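Local coordinates for surface protein SPB1 (Streptococcus agalactiae, PDB 4UZG) that forms the backbone of the group B streptococcus type 2b pilus, its subunits probably being joined covalently by sortase, at residues G2-T10 with T16-K24. Sequence-based numbering, arbitrary orientation. Where two conformers were deposited one is given.
Sequences GGKTVDQKT and TVKYTITYK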
loop_
_atom_site.group_PDB
_atom_site.type_symbol
_atom_site.label_atom_id
_atom_site.label_comp_id
_atom_site.label_asym_id
_atom_site.label_seq_id
_atom_site.Cartn_x
_atom_site.Cartn_y
_atom_site.Cartn_z
ATOM N N GLY A 2 -6.428 -7.228 -12.510
ATOM C CA GLY A 2 -5.779 -8.428 -13.001
ATOM C C GLY A 2 -5.717 -9.528 -11.956
ATOM O O GLY A 2 -6.520 -9.552 -11.018
ATOM N N GLY A 3 -4.763 -10.440 -12.136
ATOM C CA GLY A 3 -4.586 -11.612 -11.279
ATOM C C GLY A 3 -3.810 -11.376 -9.998
ATOM O O GLY A 3 -3.684 -12.269 -9.190
ATOM N N LYS A 4 -3.303 -10.174 -9.799
ATOM C CA LYS A 4 -2.660 -9.794 -8.554
ATOM C C LYS A 4 -3.396 -8.551 -8.054
ATOM O O LYS A 4 -3.476 -7.549 -8.773
ATOM C CB LYS A 4 -1.169 -9.504 -8.719
ATOM C CG LYS A 4 -0.455 -9.307 -7.388
ATOM C CD LYS A 4 1.040 -8.974 -7.521
ATOM C CE LYS A 4 1.673 -8.896 -6.170
ATOM N NZ LYS A 4 3.091 -8.489 -6.191
ATOM N N THR A 5 -3.936 -8.630 -6.840
ATOM C CA THR A 5 -4.729 -7.541 -6.270
ATOM C C THR A 5 -4.321 -7.270 -4.830
ATOM O O THR A 5 -3.639 -8.089 -4.201
ATOM C CB THR A 5 -6.242 -7.885 -6.311
ATOM O OG1 THR A 5 -6.478 -9.089 -5.584
ATOM C CG2 THR A 5 -6.749 -8.052 -7.728
ATOM N N VAL A 6 -4.723 -6.102 -4.333
ATOM C CA VAL A 6 -4.565 -5.734 -2.931
ATOM C C VAL A 6 -5.935 -5.408 -2.355
ATOM O O VAL A 6 -6.875 -5.105 -3.104
ATOM C CB VAL A 6 -3.571 -4.576 -2.716
ATOM C CG1 VAL A 6 -2.186 -5.052 -3.109
ATOM C CG2 VAL A 6 -3.972 -3.333 -3.488
ATOM N N ASP A 7 -6.037 -5.405 -1.026
ATOM C CA ASP A 7 -7.313 -5.302 -0.366
ATOM C C ASP A 7 -7.871 -3.892 -0.229
ATOM O O ASP A 7 -9.054 -3.758 0.056
ATOM C CB ASP A 7 -7.305 -6.012 0.999
ATOM C CG ASP A 7 -6.390 -5.393 2.036
ATOM O OD1 ASP A 7 -5.258 -4.989 1.743
ATOM O OD2 ASP A 7 -6.813 -5.359 3.190
ATOM N N GLN A 8 -7.056 -2.859 -0.407
ATOM C CA GLN A 8 -7.527 -1.475 -0.278
ATOM C C GLN A 8 -7.014 -0.658 -1.437
ATOM O O GLN A 8 -5.908 -0.891 -1.945
ATOM C CB GLN A 8 -7.025 -0.829 1.022
ATOM C CG GLN A 8 -7.543 -1.538 2.276
ATOM C CD GLN A 8 -8.973 -1.168 2.603
ATOM O OE1 GLN A 8 -9.242 -0.047 2.964
ATOM N NE2 GLN A 8 -9.896 -2.109 2.472
ATOM N N LYS A 9 -7.767 0.372 -1.815
ATOM C CA LYS A 9 -7.357 1.274 -2.874
ATOM C C LYS A 9 -6.141 2.122 -2.491
ATOM O O LYS A 9 -5.331 2.477 -3.344
ATOM C CB LYS A 9 -8.523 2.186 -3.268
ATOM C CG LYS A 9 -9.686 1.462 -3.906
ATOM C CD LYS A 9 -10.852 2.423 -4.203
ATOM C CE LYS A 9 -11.495 3.031 -2.924
ATOM N NZ LYS A 9 -12.251 2.050 -2.069
ATOM N N THR A 10 -6.044 2.480 -1.212
ATOM C CA THR A 10 -4.917 3.245 -0.677
ATOM C C THR A 10 -4.646 2.795 0.737
ATOM O O THR A 10 -5.488 2.156 1.387
ATOM C CB THR A 10 -5.173 4.770 -0.675
ATOM O OG1 THR A 10 -6.251 5.061 0.206
ATOM C CG2 THR A 10 -5.478 5.309 -2.042
ATOM N N THR A 16 -0.810 -2.793 7.035
ATOM C CA THR A 16 -0.725 -4.123 6.447
ATOM C C THR A 16 -1.460 -4.120 5.108
ATOM O O THR A 16 -2.642 -3.756 5.030
ATOM C CB THR A 16 -1.349 -5.156 7.375
ATOM O OG1 THR A 16 -0.634 -5.134 8.609
ATOM C CG2 THR A 16 -1.287 -6.558 6.766
ATOM N N VAL A 17 -0.751 -4.534 4.066
ATOM C CA VAL A 17 -1.273 -4.710 2.729
ATOM C C VAL A 17 -1.528 -6.195 2.526
ATOM O O VAL A 17 -0.617 -7.001 2.679
ATOM C CB VAL A 17 -0.243 -4.230 1.685
ATOM C CG1 VAL A 17 -0.764 -4.457 0.276
ATOM C CG2 VAL A 17 0.119 -2.756 1.904
ATOM N N LYS A 18 -2.771 -6.582 2.229
ATOM C CA LYS A 18 -3.051 -7.983 1.898
ATOM C C LYS A 18 -3.136 -8.137 0.404
ATOM O O LYS A 18 -3.960 -7.491 -0.267
ATOM C CB LYS A 18 -4.317 -8.523 2.545
ATOM C CG LYS A 18 -4.404 -10.023 2.324
ATOM C CD LYS A 18 -5.394 -10.718 3.241
ATOM C CE LYS A 18 -5.091 -12.213 3.366
ATOM N NZ LYS A 18 -3.784 -12.453 4.049
ATOM N N TYR A 19 -2.242 -8.978 -0.099
ATOM C CA TYR A 19 -2.144 -9.307 -1.507
ATOM C C TYR A 19 -2.819 -10.637 -1.815
ATOM O O TYR A 19 -2.767 -11.569 -1.003
ATOM C CB TYR A 19 -0.681 -9.483 -1.874
ATOM C CG TYR A 19 0.185 -8.239 -1.861
ATOM C CD1 TYR A 19 0.323 -7.472 -2.996
ATOM C CD2 TYR A 19 0.907 -7.867 -0.742
ATOM C CE1 TYR A 19 1.171 -6.383 -3.042
ATOM C CE2 TYR A 19 1.757 -6.761 -0.766
ATOM C CZ TYR A 19 1.893 -6.022 -1.913
ATOM O OH TYR A 19 2.778 -4.972 -1.901
ATOM N N THR A 20 -3.403 -10.728 -3.005
ATOM C CA THR A 20 -3.968 -11.960 -3.517
ATOM C C THR A 20 -3.465 -12.204 -4.936
ATOM O O THR A 20 -3.606 -11.332 -5.795
ATOM C CB THR A 20 -5.511 -11.926 -3.523
ATOM O OG1 THR A 20 -5.975 -11.665 -2.191
ATOM C CG2 THR A 20 -6.088 -13.259 -3.972
ATOM N N ILE A 21 -2.879 -13.378 -5.153
ATOM C CA ILE A 21 -2.477 -13.827 -6.483
ATOM C C ILE A 21 -3.441 -14.941 -6.869
ATOM O O ILE A 21 -3.603 -15.902 -6.117
ATOM C CB ILE A 21 -1.051 -14.395 -6.478
ATOM C CG1 ILE A 21 -0.044 -13.335 -6.038
ATOM C CG2 ILE A 21 -0.720 -14.960 -7.860
ATOM C CD1 ILE A 21 1.290 -13.948 -5.618
ATOM N N THR A 22 -4.066 -14.834 -8.028
ATOM C CA THR A 22 -5.065 -15.799 -8.505
ATOM C C THR A 22 -4.648 -16.292 -9.893
ATOM O O THR A 22 -4.338 -15.465 -10.768
ATOM C CB THR A 22 -6.498 -15.133 -8.550
ATOM O OG1 THR A 22 -6.840 -14.629 -7.242
ATOM C CG2 THR A 22 -7.574 -16.098 -9.016
ATOM N N TYR A 23 -4.673 -17.610 -10.102
ATOM C CA TYR A 23 -4.367 -18.219 -11.386
ATOM C C TYR A 23 -5.448 -19.249 -11.652
ATOM O O TYR A 23 -5.564 -20.239 -10.948
ATOM C CB TYR A 23 -3.007 -18.878 -11.317
ATOM C CG TYR A 23 -2.556 -19.565 -12.577
ATOM C CD1 TYR A 23 -1.919 -18.858 -13.582
ATOM C CD2 TYR A 23 -2.664 -20.940 -12.704
ATOM C CE1 TYR A 23 -1.434 -19.489 -14.699
ATOM C CE2 TYR A 23 -2.191 -21.596 -13.830
ATOM C CZ TYR A 23 -1.582 -20.860 -14.821
ATOM O OH TYR A 23 -1.090 -21.509 -15.926
ATOM N N LYS A 24 -6.240 -19.005 -12.682
ATOM C CA LYS A 24 -7.439 -19.785 -12.939
ATOM C C LYS A 24 -7.264 -20.914 -13.910
ATOM O O LYS A 24 -8.195 -21.697 -14.134
ATOM C CB LYS A 24 -8.553 -18.878 -13.429
ATOM C CG LYS A 24 -9.094 -17.943 -12.357
ATOM C CD LYS A 24 -10.564 -17.666 -12.701
ATOM C CE LYS A 24 -11.150 -16.427 -12.102
ATOM N NZ LYS A 24 -10.464 -15.233 -12.622
HETATM O O HOH W 1 -6.193 -11.808 -7.217
HETATM O O HOH W 2 -5.189 -4.438 5.164
#
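Lys4 and Tyr19 meet on the face of an antiparallel pair that also carries Val6 and Ile21, and the lysine can be followed from CB to its tip. Its CB leaves the strand on that face. With CG anti to the backbone N (chi1 -172°) and every later torsion extended, the chain runs straight into the protein: CG passes 4.1 Å from Thr20 O and a little farther from Ile21 CG1, CE lies 3.7 Å from Tyr19 CD1, and NZ ends in a covalent link to CG of Asn147, an intramolecular isopeptide bond. Asp42 OD1 also takes a weak hydrogen bond from this nitrogen, and Tyr127 and Val164 pack against the lysine side chain.

Beside the lysine, Val6 lies alongside Tyr19, its CG1 3.5 Å from the ring's CD1; Val6 CG1 also touches Val17 CG1 (3.7 Å). That same Val17 methyl sits over one face of the ring, offset toward the rim.

The backbones are held by the reciprocal bonds of Thr5 and Thr20, with Thr22 N donating to Gly3 O at 2.8 Å beyond them. On the opposite face Thr5 and Thr20 point the same way, and one water joins Thr5 OG1, Thr20 O and Thr22 OG1. Where the pairing ends, Asp7 turns its carboxylate back over the partner strand: Lys18 N reaches OD1 at 3.0 Å from above the carboxylate plane. Tyr11 OH bonds to the same oxygen, while OD2 connects through a second water to Thr16 O.

Strand 4-6, an outermost strand of its sheet within this chain, is thus hairpinned to strand 16-26, and its lysine is stitched to strand 146-153. Such a Lys-Asn cross-link within an all-beta domain is characteristic of Gram-positive pilins, consistent with a shaft subunit probably exposed to tensile load.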